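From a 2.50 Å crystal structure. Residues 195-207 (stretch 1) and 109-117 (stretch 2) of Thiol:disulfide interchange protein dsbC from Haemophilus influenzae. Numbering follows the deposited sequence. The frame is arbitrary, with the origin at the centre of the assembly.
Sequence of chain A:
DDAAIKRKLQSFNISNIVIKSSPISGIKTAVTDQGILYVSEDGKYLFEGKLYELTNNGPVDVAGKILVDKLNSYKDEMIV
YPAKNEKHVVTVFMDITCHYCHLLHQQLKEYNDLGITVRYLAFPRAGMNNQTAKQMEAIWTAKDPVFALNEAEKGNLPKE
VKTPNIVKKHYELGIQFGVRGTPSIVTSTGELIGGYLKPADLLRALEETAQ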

ATOM      1  N   GLY A 195     -24.224  -2.138   0.676  1.00 80.57           N
ATOM      2  CA  GLY A 195     -25.153  -1.545   1.616  1.00 78.65           C
ATOM      3  C   GLY A 195     -26.554  -1.763   1.097  1.00 77.87           C
ATOM      4  O   GLY A 195     -26.732  -2.001  -0.083  1.00 79.16           O
ATOM      5  N   TYR A 196     -27.558  -1.693   1.953  1.00 76.72           N
ATOM      6  CA  TYR A 196     -28.911  -1.895   1.471  1.00 76.36           C
ATOM      7  C   TYR A 196     -29.347  -0.749   0.584  1.00 75.92           C
ATOM      8  O   TYR A 196     -28.979   0.404   0.808  1.00 78.17           O
ATOM      9  CB  TYR A 196     -29.886  -2.027   2.636  1.00 79.90           C
ATOM     10  CG  TYR A 196     -31.342  -2.087   2.217  1.00 81.15           C
ATOM     11  CD1 TYR A 196     -31.796  -3.049   1.312  1.00 81.79           C
ATOM     12  CD2 TYR A 196     -32.273  -1.195   2.746  1.00 82.22           C
ATOM     13  CE1 TYR A 196     -33.143  -3.121   0.950  1.00 83.62           C
ATOM     14  CE2 TYR A 196     -33.617  -1.259   2.391  1.00 83.83           C
ATOM     15  CZ  TYR A 196     -34.050  -2.222   1.495  1.00 84.96           C
ATOM     16  OH  TYR A 196     -35.389  -2.289   1.157  1.00 85.22           O
ATOM     17  N   LEU A 197     -30.134  -1.084  -0.427  1.00 74.17           N
ATOM     18  CA  LEU A 197     -30.673  -0.124  -1.377  1.00 73.17           C
ATOM     19  C   LEU A 197     -32.001  -0.670  -1.856  1.00 73.89           C
ATOM     20  O   LEU A 197     -32.037  -1.735  -2.470  1.00 73.31           O
ATOM     21  CB  LEU A 197     -29.745   0.046  -2.586  1.00 71.34           C
ATOM     22  CG  LEU A 197     -28.542   0.990  -2.497  1.00 69.53           C
ATOM     23  CD1 LEU A 197     -27.738   0.909  -3.776  1.00 68.35           C
ATOM     24  CD2 LEU A 197     -29.012   2.395  -2.271  1.00 65.94           C
ATOM     25  N   LYS A 198     -33.084   0.052  -1.566  1.00 73.99           N
ATOM     26  CA  LYS A 198     -34.418  -0.358  -1.987  1.00 73.70           C
ATOM     27  C   LYS A 198     -34.451  -0.546  -3.506  1.00 74.57           C
ATOM     28  O   LYS A 198     -33.571  -0.059  -4.220  1.00 72.14           O
ATOM     29  CB  LYS A 198     -35.457   0.672  -1.515  1.00 73.65           C
ATOM     30  CG  LYS A 198     -35.124   2.125  -1.829  1.00 76.64           C
ATOM     31  CD  LYS A 198     -35.911   3.109  -0.954  1.00 76.70           C
ATOM     32  CE  LYS A 198     -37.406   3.079  -1.246  1.00 76.85           C
ATOM     33  NZ  LYS A 198     -38.181   3.969  -0.329  1.00 75.37           N
ATOM     34  N   PRO A 199     -35.454  -1.275  -4.018  1.00 75.73           N
ATOM     35  CA  PRO A 199     -35.559  -1.516  -5.459  1.00 78.84           C
ATOM     36  C   PRO A 199     -35.211  -0.286  -6.302  1.00 82.01           C
ATOM     37  O   PRO A 199     -34.129  -0.220  -6.888  1.00 85.25           O
ATOM     38  CB  PRO A 199     -37.013  -1.949  -5.630  1.00 78.70           C
ATOM     39  CG  PRO A 199     -37.295  -2.645  -4.359  1.00 76.64           C
ATOM     40  CD  PRO A 199     -36.664  -1.744  -3.326  1.00 76.36           C
ATOM     41  N   ALA A 200     -36.123   0.684  -6.352  1.00 83.40           N
ATOM     42  CA  ALA A 200     -35.918   1.908  -7.124  1.00 84.97           C
ATOM     43  C   ALA A 200     -34.475   2.401  -7.054  1.00 86.59           C
ATOM     44  O   ALA A 200     -33.760   2.403  -8.062  1.00 86.04           O
ATOM     45  CB  ALA A 200     -36.857   2.994  -6.627  1.00 83.50           C
ATOM     46  N   ASP A 201     -34.055   2.811  -5.859  1.00 86.22           N
ATOM     47  CA  ASP A 201     -32.703   3.318  -5.647  1.00 85.90           C
ATOM     48  C   ASP A 201     -31.652   2.402  -6.268  1.00 85.39           C
ATOM     49  O   ASP A 201     -30.727   2.877  -6.928  1.00 86.81           O
ATOM     50  CB  ASP A 201     -32.434   3.490  -4.150  1.00 85.24           C
ATOM     51  CG  ASP A 201     -33.401   4.448  -3.495  1.00 87.47           C
ATOM     52  OD1 ASP A 201     -34.626   4.224  -3.585  1.00 88.84           O
ATOM     53  OD2 ASP A 201     -32.941   5.431  -2.888  1.00 87.94           O
ATOM     54  N   LEU A 202     -31.790   1.093  -6.071  1.00 83.74           N
ATOM     55  CA  LEU A 202     -30.822   0.169  -6.637  1.00 81.69           C
ATOM     56  C   LEU A 202     -30.774   0.312  -8.157  1.00 81.24           C
ATOM     57  O   LEU A 202     -29.725   0.134  -8.771  1.00 81.56           O
ATOM     58  CB  LEU A 202     -31.167  -1.276  -6.262  1.00 80.47           C
ATOM     59  CG  LEU A 202     -30.305  -2.337  -6.962  1.00 79.28           C
ATOM     60  CD1 LEU A 202     -28.836  -2.112  -6.657  1.00 77.07           C
ATOM     61  CD2 LEU A 202     -30.718  -3.718  -6.511  1.00 79.61           C
ATOM     62  N   LEU A 203     -31.912   0.643  -8.762  1.00 81.95           N
ATOM     63  CA  LEU A 203     -31.985   0.801 -10.213  1.00 82.43           C
ATOM     64  C   LEU A 203     -31.144   1.994 -10.682  1.00 83.68           C
ATOM     65  O   LEU A 203     -30.212   1.832 -11.475  1.00 82.42           O
ATOM     66  CB  LEU A 203     -33.444   0.973 -10.650  1.00 81.09           C
ATOM     67  CG  LEU A 203     -33.711   1.054 -12.155  1.00 80.74           C
ATOM     68  CD1 LEU A 203     -33.282  -0.247 -12.832  1.00 79.94           C
ATOM     69  CD2 LEU A 203     -35.194   1.334 -12.389  1.00 81.91           C
ATOM     70  N   ARG A 204     -31.475   3.188 -10.191  1.00 84.64           N
ATOM     71  CA  ARG A 204     -30.728   4.387 -10.556  1.00 86.85           C
ATOM     72  C   ARG A 204     -29.234   4.136 -10.399  1.00 87.65           C
ATOM     73  O   ARG A 204     -28.483   4.186 -11.370  1.00 87.62           O
ATOM     74  CB  ARG A 204     -31.131   5.555  -9.670  1.00 86.64           C
ATOM     75  CG  ARG A 204     -32.550   6.026  -9.873  1.00 88.66           C
ATOM     76  CD  ARG A 204     -32.923   6.969  -8.756  1.00 89.20           C
ATOM     77  NE  ARG A 204     -34.088   6.505  -8.009  1.00 90.24           N
ATOM     78  CZ  ARG A 204     -34.266   6.729  -6.709  1.00 90.47           C
ATOM     79  NH1 ARG A 204     -33.348   7.399  -6.022  1.00 89.48           N
ATOM     80  NH2 ARG A 204     -35.365   6.302  -6.095  1.00 90.55           N
ATOM     81  N   ALA A 205     -28.814   3.866  -9.170  1.00 87.79           N
ATOM     82  CA  ALA A 205     -27.412   3.600  -8.875  1.00 88.42           C
ATOM     83  C   ALA A 205     -26.736   2.792  -9.982  1.00 90.25           C
ATOM     84  O   ALA A 205     -25.559   2.997 -10.297  1.00 90.49           O
ATOM     85  CB  ALA A 205     -27.302   2.861  -7.549  1.00 87.48           C
ATOM     86  N   LEU A 206     -27.493   1.871 -10.566  1.00 91.36           N
ATOM     87  CA  LEU A 206     -26.996   1.018 -11.638  1.00 93.17           C
ATOM     88  C   LEU A 206     -27.015   1.746 -12.981  1.00 94.44           C
ATOM     89  O   LEU A 206     -26.043   1.694 -13.742  1.00 94.10           O
ATOM     90  CB  LEU A 206     -27.852  -0.250 -11.731  1.00 92.04           C
ATOM     91  CG  LEU A 206     -27.525  -1.458 -10.842  1.00 92.23           C
ATOM     92  CD1 LEU A 206     -28.804  -2.233 -10.537  1.00 90.76           C
ATOM     93  CD2 LEU A 206     -26.486  -2.348 -11.540  1.00 91.44           C
ATOM     94  N   GLU A 207     -28.125   2.424 -13.266  1.00 96.76           N
ATOM     95  CA  GLU A 207     -28.274   3.151 -14.523  1.00 98.64           C
ATOM     96  C   GLU A 207     -27.329   4.353 -14.607  1.00100.28           C
ATOM     97  O   GLU A 207     -26.691   4.566 -15.644  1.00100.28           O
ATOM     98  CB  GLU A 207     -29.732   3.596 -14.698  1.00 99.02           C
ATOM     99  CG  GLU A 207     -30.726   2.443 -14.564  1.00 99.72           C
ATOM    100  CD  GLU A 207     -32.152   2.824 -14.925  1.00 99.89           C
ATOM    101  OE1 GLU A 207     -32.590   3.937 -14.561  1.00 99.50           O
ATOM    102  OE2 GLU A 207     -32.844   1.996 -15.555  1.00 99.43           O
TER
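Stretch 2, residues 109-117: KEYNDLGIT

The one polar bond in this otherwise greasy contact is made by a tyrosine hydroxyl that reaches the backbone just ahead of a helix: Tyr-111 OH donates a hydrogen bond to Leu-197 O at 2.7 Å. That carbonyl lies near the plane of the phenol ring, and the same ring turns one face to Pro-199, whose CG stands 4.0 Å from the centroid of the Tyr-111 ring and only 10° off its normal, a CH-pi contact. A tyrosine suits this place because its ring offers a flat apolar surface while its hydroxyl satisfies a carbonyl in the loop.

Stretch 1 runs as an extended loop through Leu-197, with Lys-198 at the N-cap position, and becomes helical from Pro-199 onward. Proline fits the first turn of a helix well, since its missing amide hydrogen would have no acceptor there. Stretch 2 enters as the last part of a helix, with Tyr-111 on it, passes through a turn at Leu-114 and Gly-115, and begins a strand at Ile-116. The turn is held by backbone bonds from Leu-114 N and Ile-116 N to Tyr-111 O, at 3.0 and 2.9 Å; Gly-115 has a positive phi of 79°, a conformation that favours glycine.

The two helices run in broadly the same direction, at 35° (signed crossing angle -35°), and their axes approach to 9.5 Å. The backbones come nearest at the start of the stretch 1 helix, where the CA atoms of Pro-199 and Tyr-111 are 5.1 Å apart; Leu-203 CA and Leu-114 CA are 7.2 Å apart. The compact proline ring is compatible with so close an approach, and its CG also meets Glu-110 CB at 3.5 Å. The carboxylate of Glu-110 leads away from the contact, so that this exposed residue contributes aliphatic carbon here and keeps its charge outside.

One turn along the helix, leucines take over. Leu-202 CD2 packs against Tyr-111 CD2 at 3.3 Å. Leu-114 reaches back to the first turn, its CD1 3.6 Å from Pro-199 CB, while its CD2 lies 3.4 Å from Leu-203 CD2. Ile-116 then brings its CD1 among three leucines, 3.9 Å from Leu-202 CG, 4.1 Å from Leu-203 CD1 and 3.8 Å from Leu-206 CD1. Leu-202, Leu-203 and Leu-206 all point toward stretch 2, as helical spacing allows, and their branched apolar side chains suit a surface where they meet other apolar side chains. Together the stretches bury 466 Å².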

ATOM      1  N   LYS A 109     -39.365  -9.697  -5.707  1.00 73.17           N
ATOM      2  CA  LYS A 109     -40.399  -9.453  -6.714  1.00 74.53           C
ATOM      3  C   LYS A 109     -40.225  -8.055  -7.306  1.00 75.01           C
ATOM      4  O   LYS A 109     -40.267  -7.894  -8.521  1.00 76.09           O
ATOM      5  CB  LYS A 109     -41.795  -9.606  -6.104  1.00 73.12           C
ATOM      6  N   GLU A 110     -40.017  -7.059  -6.440  1.00 74.81           N
ATOM      7  CA  GLU A 110     -39.810  -5.681  -6.868  1.00 75.75           C
ATOM      8  C   GLU A 110     -38.516  -5.546  -7.662  1.00 74.00           C
ATOM      9  O   GLU A 110     -38.525  -5.014  -8.763  1.00 73.37           O
ATOM     10  CB  GLU A 110     -39.767  -4.739  -5.668  1.00 77.21           C
ATOM     11  CG  GLU A 110     -41.112  -4.459  -5.009  1.00 80.26           C
ATOM     12  CD  GLU A 110     -41.696  -5.670  -4.310  1.00 83.34           C
ATOM     13  OE1 GLU A 110     -42.000  -6.667  -5.002  1.00 84.09           O
ATOM     14  OE2 GLU A 110     -41.857  -5.622  -3.066  1.00 84.49           O
ATOM     15  N   TYR A 111     -37.400  -6.024  -7.118  1.00 74.04           N
ATOM     16  CA  TYR A 111     -36.137  -5.933  -7.856  1.00 75.31           C
ATOM     17  C   TYR A 111     -36.305  -6.654  -9.182  1.00 76.88           C
ATOM     18  O   TYR A 111     -35.866  -6.173 -10.227  1.00 78.29           O
ATOM     19  CB  TYR A 111     -34.965  -6.579  -7.102  1.00 71.70           C
ATOM     20  CG  TYR A 111     -34.566  -5.892  -5.821  1.00 69.61           C
ATOM     21  CD1 TYR A 111     -35.029  -6.356  -4.587  1.00 68.43           C
ATOM     22  CD2 TYR A 111     -33.745  -4.768  -5.839  1.00 67.73           C
ATOM     23  CE1 TYR A 111     -34.693  -5.720  -3.414  1.00 67.33           C
ATOM     24  CE2 TYR A 111     -33.401  -4.124  -4.669  1.00 66.43           C
ATOM     25  CZ  TYR A 111     -33.881  -4.601  -3.458  1.00 67.23           C
ATOM     26  OH  TYR A 111     -33.579  -3.946  -2.288  1.00 66.33           O
ATOM     27  N   ASN A 112     -36.940  -7.820  -9.126  1.00 78.62           N
ATOM     28  CA  ASN A 112     -37.182  -8.617 -10.315  1.00 79.35           C
ATOM     29  C   ASN A 112     -37.996  -7.823 -11.309  1.00 80.45           C
ATOM     30  O   ASN A 112     -37.679  -7.788 -12.504  1.00 80.09           O
ATOM     31  CB  ASN A 112     -37.931  -9.904  -9.965  1.00 79.56           C
ATOM     32  CG  ASN A 112     -36.996 -11.065  -9.717  1.00 80.54           C
ATOM     33  OD1 ASN A 112     -35.898 -11.113 -10.269  1.00 78.21           O
ATOM     34  ND2 ASN A 112     -37.433 -12.019  -8.905  1.00 83.18           N
ATOM     35  N   ASP A 113     -39.038  -7.173 -10.801  1.00 81.95           N
ATOM     36  CA  ASP A 113     -39.920  -6.385 -11.643  1.00 83.46           C
ATOM     37  C   ASP A 113     -39.324  -5.076 -12.138  1.00 83.59           C
ATOM     38  O   ASP A 113     -39.969  -4.359 -12.881  1.00 83.23           O
ATOM     39  CB  ASP A 113     -41.251  -6.123 -10.934  1.00 84.64           C
ATOM     40  CG  ASP A 113     -42.165  -7.340 -10.948  1.00 87.48           C
ATOM     41  OD1 ASP A 113     -42.198  -8.045 -11.984  1.00 86.66           O
ATOM     42  OD2 ASP A 113     -42.855  -7.586  -9.933  1.00 88.96           O
ATOM     43  N   LEU A 114     -38.105  -4.752 -11.722  1.00 82.54           N
ATOM     44  CA  LEU A 114     -37.442  -3.537 -12.204  1.00 81.32           C
ATOM     45  C   LEU A 114     -36.381  -3.999 -13.189  1.00 81.07           C
ATOM     46  O   LEU A 114     -35.557  -3.214 -13.636  1.00 80.53           O
ATOM     47  CB  LEU A 114     -36.778  -2.755 -11.065  1.00 80.63           C
ATOM     48  CG  LEU A 114     -37.563  -1.659 -10.324  1.00 80.64           C
ATOM     49  CD1 LEU A 114     -36.760  -1.175  -9.115  1.00 79.57           C
ATOM     50  CD2 LEU A 114     -37.852  -0.493 -11.263  1.00 80.11           C
ATOM     51  N   GLY A 115     -36.415  -5.290 -13.512  1.00 80.26           N
ATOM     52  CA  GLY A 115     -35.467  -5.861 -14.449  1.00 80.12           C
ATOM     53  C   GLY A 115     -34.109  -6.143 -13.841  1.00 79.16           C
ATOM     54  O   GLY A 115     -33.092  -6.092 -14.536  1.00 80.53           O
ATOM     55  N   ILE A 116     -34.080  -6.437 -12.544  1.00 78.06           N
ATOM     56  CA  ILE A 116     -32.815  -6.722 -11.874  1.00 76.92           C
ATOM     57  C   ILE A 116     -32.779  -8.136 -11.310  1.00 75.80           C
ATOM     58  O   ILE A 116     -33.564  -8.489 -10.444  1.00 75.29           O
ATOM     59  CB  ILE A 116     -32.546  -5.730 -10.713  1.00 76.73           C
ATOM     60  CG1 ILE A 116     -32.695  -4.287 -11.196  1.00 76.50           C
ATOM     61  CG2 ILE A 116     -31.135  -5.932 -10.175  1.00 77.14           C
ATOM     62  CD1 ILE A 116     -32.403  -3.243 -10.138  1.00 76.28           C
ATOM     63  N   THR A 117     -31.856  -8.933 -11.822  1.00 75.21           N
ATOM     64  CA  THR A 117     -31.659 -10.310 -11.387  1.00 75.05           C
ATOM     65  C   THR A 117     -30.773 -10.321 -10.145  1.00 74.95           C
ATOM     66  O   THR A 117     -29.618  -9.888 -10.203  1.00 77.35           O
ATOM     67  CB  THR A 117     -30.952 -11.129 -12.479  1.00 75.54           C
ATOM     68  OG1 THR A 117     -31.881 -11.439 -13.520  1.00 77.35           O
ATOM     69  CG2 THR A 117     -30.372 -12.405 -11.906  1.00 75.10           C
TER